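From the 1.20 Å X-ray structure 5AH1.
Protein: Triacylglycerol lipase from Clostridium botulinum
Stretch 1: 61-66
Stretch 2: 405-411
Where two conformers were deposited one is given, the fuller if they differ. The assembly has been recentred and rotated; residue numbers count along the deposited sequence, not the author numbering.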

# COMPACT_ATOMS: atom_id res chain seq x y z
N PRO A 61 -12.52 14.59 -7.52
CA PRO A 61 -13.03 15.86 -6.97
C PRO A 61 -12.58 17.15 -7.65
O PRO A 61 -13.21 18.17 -7.41
CB PRO A 61 -12.50 15.84 -5.54
CG PRO A 61 -11.23 15.08 -5.66
CD PRO A 61 -11.51 13.99 -6.63
N VAL A 62 -11.52 17.12 -8.46
CA VAL A 62 -10.97 18.36 -8.99
C VAL A 62 -10.57 18.20 -10.44
O VAL A 62 -10.35 17.09 -10.94
CB VAL A 62 -9.74 18.83 -8.17
CG1 VAL A 62 -10.11 19.09 -6.72
CG2 VAL A 62 -8.61 17.82 -8.24
N GLU A 63 -10.52 19.33 -11.13
CA GLU A 63 -9.89 19.41 -12.44
C GLU A 63 -8.43 19.77 -12.25
O GLU A 63 -8.04 20.37 -11.24
CB GLU A 63 -10.58 20.45 -13.32
CG GLU A 63 -11.97 20.04 -13.82
CD GLU A 63 -11.94 18.94 -14.89
OE1 GLU A 63 -11.15 19.05 -15.86
OE2 GLU A 63 -12.71 17.96 -14.75
N PHE A 64 -7.61 19.38 -13.21
CA PHE A 64 -6.21 19.74 -13.16
C PHE A 64 -6.08 21.27 -13.19
O PHE A 64 -6.86 21.95 -13.88
CB PHE A 64 -5.43 19.12 -14.33
CG PHE A 64 -3.95 19.28 -14.19
CD1 PHE A 64 -3.23 18.40 -13.39
CD2 PHE A 64 -3.29 20.33 -14.80
CE1 PHE A 64 -1.87 18.56 -13.21
CE2 PHE A 64 -1.93 20.50 -14.62
CZ PHE A 64 -1.22 19.61 -13.82
N PRO A 65 -5.13 21.84 -12.43
CA PRO A 65 -5.02 23.30 -12.41
C PRO A 65 -4.95 23.96 -13.79
O PRO A 65 -4.21 23.52 -14.67
CB PRO A 65 -3.71 23.53 -11.65
CG PRO A 65 -3.59 22.37 -10.75
CD PRO A 65 -4.17 21.20 -11.50
N GLU A 66 -5.76 25.00 -13.94
CA GLU A 66 -5.76 25.89 -15.11
C GLU A 66 -6.34 25.29 -16.39
O GLU A 66 -6.31 25.94 -17.43
CB GLU A 66 -4.34 26.42 -15.40
CG GLU A 66 -3.60 27.01 -14.20
CD GLU A 66 -2.24 27.55 -14.60
OE1 GLU A 66 -1.31 26.73 -14.79
OE2 GLU A 66 -2.11 28.79 -14.77
N GLN A 405 -2.43 21.11 2.08
CA GLN A 405 -3.68 20.72 1.47
C GLN A 405 -3.76 21.31 0.06
O GLN A 405 -3.36 22.45 -0.17
CB GLN A 405 -4.88 21.15 2.33
CG GLN A 405 -4.88 20.56 3.75
CD GLN A 405 -4.85 19.02 3.80
OE1 GLN A 405 -5.73 18.35 3.25
NE2 GLN A 405 -3.85 18.47 4.48
N TYR A 406 -4.24 20.51 -0.88
CA TYR A 406 -4.35 20.93 -2.26
C TYR A 406 -5.17 22.20 -2.35
O TYR A 406 -6.22 22.32 -1.72
CB TYR A 406 -5.02 19.81 -3.06
CG TYR A 406 -5.17 20.13 -4.52
CD1 TYR A 406 -4.09 20.09 -5.38
CD2 TYR A 406 -6.41 20.46 -5.04
CE1 TYR A 406 -4.22 20.39 -6.71
CE2 TYR A 406 -6.56 20.75 -6.37
CZ TYR A 406 -5.46 20.71 -7.21
OH TYR A 406 -5.61 21.00 -8.55
N ASN A 407 -4.66 23.16 -3.12
CA ASN A 407 -5.21 24.51 -3.16
C ASN A 407 -5.44 24.99 -4.58
O ASN A 407 -5.44 26.19 -4.83
CB ASN A 407 -4.26 25.48 -2.46
CG ASN A 407 -2.95 25.69 -3.22
OD1 ASN A 407 -2.60 24.91 -4.12
ND2 ASN A 407 -2.22 26.73 -2.86
N GLY A 408 -5.62 24.05 -5.51
CA GLY A 408 -5.89 24.40 -6.89
C GLY A 408 -4.64 24.62 -7.74
O GLY A 408 -4.73 25.06 -8.88
N GLY A 409 -3.48 24.32 -7.16
CA GLY A 409 -2.24 24.28 -7.91
C GLY A 409 -1.45 23.08 -7.41
O GLY A 409 -1.63 22.67 -6.27
N VAL A 410 -0.63 22.49 -8.27
CA VAL A 410 0.21 21.36 -7.85
C VAL A 410 1.61 21.86 -7.56
O VAL A 410 2.11 22.78 -8.22
CB VAL A 410 0.26 20.25 -8.91
CG1 VAL A 410 -1.09 19.56 -9.02
CG2 VAL A 410 0.69 20.78 -10.27
N LYS A 411 2.21 21.27 -6.52
CA LYS A 411 3.55 21.62 -6.10
C LYS A 411 4.48 20.42 -6.18
O LYS A 411 4.21 19.37 -5.61
CB LYS A 411 3.49 22.13 -4.66
CG LYS A 411 2.51 23.28 -4.44
CD LYS A 411 3.08 24.59 -4.90
CE LYS A 411 3.96 25.20 -3.82
NZ LYS A 411 4.41 26.58 -4.19
O HOH W 1 -7.89 22.16 -9.24

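Two irregular segments of one chain, more than 300 residues apart in sequence, meet through side-chain packing and a single bridging water. Residues 61-66 form neither helix nor strand, and the part of 405-411 that makes the contact, from Tyr406 to Val410, is loop as well. The backbones come nearest at Pro65 and Gly409, whose CA atoms lie 5.4 Å apart, and no direct hydrogen bond crosses between the stretches. Val62, Glu63, Phe64 and Pro65 all have extended backbone angles, with psi between 133° and 157°, before the chain turns at Glu66, where phi is positive (73°). On the other side the chain bends at Asn407 and Gly408. Gly408, at phi/psi 88/7, has a backbone that by itself calls for glycine: a CB would be jammed against the carbonyl O of Asn407. The bend is fastened locally by the side chain of Asn407 (chi1 p), whose OD1 accepts a hydrogen bond from Gly409 N at 3.2 Å.

Pro65 is the centre of the contact. It is buried, and the other stretch covers 69 Å² of it, more than of any other residue here. Its CB points toward the second stretch and lies 3.3 Å from Gly408 O, while its CG reaches 3.7 Å from Gly409 CA, 4.1 Å from Val410 CG1 and 3.3 Å from Tyr406 OH. A compact, apolar ring suits this position, since it touches backbone and side chains at once without a polar group left to satisfy. At Gly409 the bare CA lies against the proline ring; a CB here would point away from the first stretch and would have room, so this contact does not itself demand glycine.

Tyr406 gives up 62 Å² to the first stretch. Its CA-to-CB bond points toward the first stretch, and with chi1 t the ring lies beside Val62 and Pro65 with the hydroxyl close to both Pro65 CG and Glu63 O. Pro65 CG sits at the edge of the ring, near its plane, whereas Val62 CG1 approaches obliquely, 3.9 Å from Tyr406 CE2. Val62, in rotamer m, points toward the second stretch and offers a branched, apolar surface to the aromatic carbons. Tyrosine thus combines a ring for packing with a polar tip: water 1 lies 2.6 Å from Tyr406 OH and donates a hydrogen bond to Glu63 O at 2.7 Å. The water links two groups whose direct separation, 3.7 Å from Glu63 O to Tyr406 OH, is not a hydrogen bond. Glu63 joins this link through its backbone, while its CA-to-CB bond points away.

Phe64 has its CA-to-CB bond pointing away from the second stretch, but the end of its side chain comes nearer: CZ lies 4.2 Å from Val410 CG2, which meets the ring obliquely. Val410 (chi1 m, in the conformer given) points toward the first stretch, and its methyls pack near both Phe64 and Pro65. In all, 256 Å² is buried, summed over both sides.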